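Local coordinates for protein tail component (Lactobacillus phage J-1, PDB 5LY8) that probably helps the phage recognise its Lactobacillus host, this part being the second carbohydrate-binding module of the evolved distal tail protein, with bound magnesium, at residues N93-N98 with Y230-N235. Residues are numbered along the deposited sequence; the frame is centred on the assembly and turned at random.
Sequences NFQFVN and YFEWIN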
ATOM      1  N   ASN A  93     -14.919  -3.628 -10.291  1.00 14.55           N
ATOM      2  CA  ASN A  93     -13.498  -3.583 -10.618  1.00 14.53           C
ATOM      3  C   ASN A  93     -12.869  -2.238 -10.291  1.00 13.79           C
ATOM      4  O   ASN A  93     -13.546  -1.207 -10.287  1.00 14.15           O
ATOM      5  CB  ASN A  93     -13.292  -3.864 -12.105  1.00 15.13           C
ATOM      6  CG  ASN A  93     -13.713  -5.220 -12.608  1.00 22.10           C
ATOM      7  OD1 ASN A  93     -13.743  -5.444 -13.835  1.00 24.39           O
ATOM      8  ND2 ASN A  93     -14.047  -6.126 -11.703  1.00 17.14           N
ATOM      9  N   PHE A  94     -11.568  -2.240  -9.990  1.00 12.53           N
ATOM     10  CA  PHE A  94     -10.899  -0.990  -9.647  1.00 12.31           C
ATOM     11  C   PHE A  94      -9.432  -1.103  -9.881  1.00 13.73           C
ATOM     12  O   PHE A  94      -8.912  -2.202 -10.072  1.00 12.45           O
ATOM     13  CB  PHE A  94     -11.128  -0.647  -8.142  1.00 13.29           C
ATOM     14  CG  PHE A  94     -10.617  -1.662  -7.139  1.00 12.77           C
ATOM     15  CD1 PHE A  94      -9.247  -1.830  -6.923  1.00 13.92           C
ATOM     16  CD2 PHE A  94     -11.501  -2.443  -6.406  1.00 13.73           C
ATOM     17  CE1 PHE A  94      -8.779  -2.797  -6.022  1.00 14.30           C
ATOM     18  CE2 PHE A  94     -11.025  -3.363  -5.461  1.00 14.60           C
ATOM     19  CZ  PHE A  94      -9.671  -3.547  -5.290  1.00 13.46           C
ATOM     20  N   GLN A  95      -8.753   0.043  -9.830  1.00 12.31           N
ATOM     21  CA  GLN A  95      -7.305   0.083  -9.696  1.00 12.47           C
ATOM     22  C   GLN A  95      -6.937   1.132  -8.668  1.00 12.17           C
ATOM     23  O   GLN A  95      -7.510   2.236  -8.653  1.00 12.38           O
ATOM     24  CB  GLN A  95      -6.528   0.246 -10.997  1.00 15.46           C
ATOM     25  CG  GLN A  95      -6.693   1.559 -11.707  1.00 17.21           C
ATOM     26  CD  GLN A  95      -5.654   1.729 -12.793  1.00 29.10           C
ATOM     27  OE1 GLN A  95      -4.616   1.047 -12.811  1.00 23.25           O
ATOM     28  NE2 GLN A  95      -5.855   2.713 -13.654  1.00 26.99           N
ATOM     29  N   PHE A  96      -5.965   0.791  -7.834  1.00 10.20           N
ATOM     30  CA  PHE A  96      -5.452   1.643  -6.752  1.00  9.88           C
ATOM     31  C   PHE A  96      -3.967   1.771  -6.982  1.00 11.39           C
ATOM     32  O   PHE A  96      -3.266   0.759  -6.897  1.00 11.04           O
ATOM     33  CB  PHE A  96      -5.770   0.933  -5.442  1.00 10.91           C
ATOM     34  CG  PHE A  96      -5.271   1.532  -4.160  1.00 10.18           C
ATOM     35  CD1 PHE A  96      -5.448   2.888  -3.874  1.00 10.73           C
ATOM     36  CD2 PHE A  96      -4.727   0.729  -3.178  1.00 10.15           C
ATOM     37  CE1 PHE A  96      -5.064   3.422  -2.640  1.00 10.99           C
ATOM     38  CE2 PHE A  96      -4.330   1.264  -1.951  1.00 11.52           C
ATOM     39  CZ  PHE A  96      -4.522   2.604  -1.673  1.00 11.22           C
ATOM     40  N   VAL A  97      -3.505   2.975  -7.331  1.00 10.05           N
ATOM     41  CA  VAL A  97      -2.147   3.179  -7.832  1.00  9.97           C
ATOM     42  C   VAL A  97      -1.407   4.162  -6.969  1.00 10.27           C
ATOM     43  O   VAL A  97      -1.896   5.294  -6.769  1.00 11.18           O
ATOM     44  CB  VAL A  97      -2.206   3.685  -9.297  1.00 12.94           C
ATOM     45  CG1 VAL A  97      -0.801   3.853  -9.887  1.00 13.30           C
ATOM     46  CG2 VAL A  97      -3.032   2.737 -10.179  1.00 13.38           C
ATOM     47  N   ASN A  98      -0.214   3.775  -6.512  1.00  9.68           N
ATOM     48  CA  ASN A  98       0.594   4.618  -5.649  1.00  9.84           C
ATOM     49  C   ASN A  98       2.013   4.648  -6.144  1.00 11.29           C
ATOM     50  O   ASN A  98       2.660   3.597  -6.219  1.00 11.01           O
ATOM     51  CB  ASN A  98       0.538   4.082  -4.239  1.00 10.46           C
ATOM     52  CG  ASN A  98      -0.771   4.423  -3.587  1.00  9.96           C
ATOM     53  OD1 ASN A  98      -0.973   5.558  -3.178  1.00 10.25           O
ATOM     54  ND2 ASN A  98      -1.703   3.472  -3.538  1.00 10.97           N
ATOM     55  N   TYR A 230      -3.894   7.474  -6.316  1.00 11.55           N
ATOM     56  CA  TYR A 230      -5.262   7.604  -6.809  1.00 11.36           C
ATOM     57  C   TYR A 230      -5.941   6.272  -6.732  1.00 12.12           C
ATOM     58  O   TYR A 230      -5.304   5.209  -6.752  1.00 11.66           O
ATOM     59  CB  TYR A 230      -5.382   8.220  -8.220  1.00 13.09           C
ATOM     60  CG  TYR A 230      -4.723   7.453  -9.333  1.00 13.22           C
ATOM     61  CD1 TYR A 230      -5.405   6.448 -10.017  1.00 15.08           C
ATOM     62  CD2 TYR A 230      -3.444   7.781  -9.760  1.00 13.13           C
ATOM     63  CE1 TYR A 230      -4.827   5.790 -11.098  1.00 15.14           C
ATOM     64  CE2 TYR A 230      -2.845   7.113 -10.826  1.00 14.40           C
ATOM     65  CZ  TYR A 230      -3.546   6.128 -11.499  1.00 16.51           C
ATOM     66  OH  TYR A 230      -2.931   5.448 -12.536  1.00 19.39           O
ATOM     67  N   PHE A 231      -7.271   6.331  -6.728  1.00 12.00           N
ATOM     68  CA  PHE A 231      -8.107   5.147  -6.803  1.00 11.24           C
ATOM     69  C   PHE A 231      -9.159   5.435  -7.856  1.00 14.10           C
ATOM     70  O   PHE A 231      -9.760   6.525  -7.851  1.00 13.51           O
ATOM     71  CB  PHE A 231      -8.813   4.884  -5.473  1.00 12.19           C
ATOM     72  CG  PHE A 231      -9.781   3.717  -5.516  1.00 12.56           C
ATOM     73  CD1 PHE A 231      -9.384   2.451  -5.113  1.00 13.05           C
ATOM     74  CD2 PHE A 231     -11.080   3.882  -6.003  1.00 13.66           C
ATOM     75  CE1 PHE A 231     -10.282   1.380  -5.152  1.00 13.51           C
ATOM     76  CE2 PHE A 231     -11.962   2.801  -6.074  1.00 15.26           C
ATOM     77  CZ  PHE A 231     -11.570   1.568  -5.632  1.00 14.67           C
ATOM     78  N   GLU A 232      -9.373   4.481  -8.763  1.00 12.39           N
ATOM     79  CA  GLU A 232     -10.420   4.559  -9.766  1.00 13.08           C
ATOM     80  C   GLU A 232     -11.263   3.322  -9.808  1.00 14.39           C
ATOM     81  O   GLU A 232     -10.722   2.221  -9.861  1.00 14.17           O
ATOM     82  CB  GLU A 232      -9.837   4.728 -11.185  1.00 16.15           C
ATOM     83  CG  GLU A 232      -8.957   5.925 -11.450  1.00 23.19           C
ATOM     84  CD  GLU A 232      -8.345   5.939 -12.841  1.00 21.32           C
ATOM     85  OE1 GLU A 232      -8.046   7.057 -13.309  1.00 36.45           O
ATOM     86  OE2 GLU A 232      -8.030   4.853 -13.389  1.00 21.65           O
ATOM     87  N   TRP A 233     -12.581   3.509  -9.897  1.00 12.76           N
ATOM     88  CA  TRP A 233     -13.469   2.426 -10.262  1.00 13.45           C
ATOM     89  C   TRP A 233     -13.289   2.260 -11.776  1.00 15.89           C
ATOM     90  O   TRP A 233     -13.198   3.266 -12.485  1.00 16.81           O
ATOM     91  CB  TRP A 233     -14.923   2.786  -9.977  1.00 13.88           C
ATOM     92  CG  TRP A 233     -15.242   2.881  -8.518  1.00 13.56           C
ATOM     93  CD1 TRP A 233     -15.600   4.003  -7.832  1.00 15.78           C
ATOM     94  CD2 TRP A 233     -15.223   1.816  -7.566  1.00 12.93           C
ATOM     95  NE1 TRP A 233     -15.891   3.684  -6.529  1.00 13.97           N
ATOM     96  CE2 TRP A 233     -15.673   2.349  -6.337  1.00 14.62           C
ATOM     97  CE3 TRP A 233     -14.949   0.444  -7.648  1.00 13.78           C
ATOM     98  CZ2 TRP A 233     -15.787   1.572  -5.178  1.00 14.07           C
ATOM     99  CZ3 TRP A 233     -15.037  -0.316  -6.491  1.00 14.94           C
ATOM    100  CH2 TRP A 233     -15.445   0.253  -5.279  1.00 14.75           C
ATOM    101  N   ILE A 234     -13.219   1.023 -12.269  1.00 15.80           N
ATOM    102  CA  ILE A 234     -13.030   0.793 -13.703  1.00 17.94           C
ATOM    103  C   ILE A 234     -14.122  -0.125 -14.244  1.00 22.05           C
ATOM    104  O   ILE A 234     -14.811  -0.808 -13.472  1.00 21.42           O
ATOM    105  CB  ILE A 234     -11.605   0.316 -14.055  1.00 20.94           C
ATOM    106  CG1 ILE A 234     -11.337  -1.070 -13.470  1.00 20.32           C
ATOM    107  CG2 ILE A 234     -10.516   1.362 -13.676  1.00 22.30           C
ATOM    108  CD1 ILE A 234      -9.965  -1.670 -13.756  1.00 23.25           C
ATOM    109  N   ASN A 235     -14.323  -0.089 -15.575  1.00 22.62           N
ATOM    110  CA  ASN A 235     -15.359  -0.891 -16.251  1.00 25.49           C
ATOM    111  C   ASN A 235     -16.724  -0.593 -15.598  1.00 29.00           C
ATOM    112  O   ASN A 235     -17.429  -1.523 -15.181  1.00 29.79           O
ATOM    113  CB  ASN A 235     -15.020  -2.404 -16.178  1.00 31.84           C
ATOM    114  CG  ASN A 235     -13.645  -2.747 -16.685  1.00 56.54           C
ATOM    115  OD1 ASN A 235     -13.233  -2.364 -17.790  1.00 56.05           O
ATOM    116  ND2 ASN A 235     -12.902  -3.466 -15.873  1.00 42.17           N
TER
HETATM  117  O   HOH W   1     -16.542  -3.393 -12.758  1.00 26.19           O
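Val97 lies over one face of the Tyr230 ring, its CB 3.8 Å from the ring centroid in a CH-pi contact, offset toward the rim where CZ and the hydroxyl sit. CG of Tyr230 stands between its backbone N and carbonyl carbon (chi1 62°), and the side chain runs side by side with that of Val97, pointing the same way. At the edge of the same ring, near its plane, comes Gln95 NE2, while Arg16 of strand 11-20 makes a cation-pi contact with it. On the other side of the sheet the Phe94 and Phe231 rings meet obliquely, planes 35° apart, and Phe231 CZ presses against Phe94 CB at 3.4 Å. Trp233 takes Phe231 CE2 over the centre of one face and the carbonyl oxygen of Asn93 at its edge, in plane; Trp233 NE1 is hydrogen-bonded to Pro83 O.

Strands 94-103 and 223-238, which carry the two segments, are antiparallel neighbours in the six-stranded sheet, flanked by strands 166-175 and 11-20, in a module of the concanavalin-like clan. Phe94 and Phe96 reach Leu116 of strand 110-118 in the other large sheet, so the face of Phe94, Phe96, Phe231 and Trp233 belongs to the interior of the β-sandwich. Backbone bonds tie Gln95 to Glu232 and Val97 to Tyr230 in both directions. On the Tyr230 face, the extended Gln95 chain runs alongside Glu232 and donates from NE2 to the syn side of OE2 (3.1 Å), 35° out of the carboxylate plane; OE1 is salt-bridged to Arg16, so both carboxylate oxygens are held.

Near the corner the chain turns at Asn235, Ile234 N donates almost straight to Asn93 O from above the carbonyl plane. Next to it Asn235 ND2 reaches a lone pair of Asn93 OD1 at 3.0 Å, and a water links Asn93 N to Asn235 O.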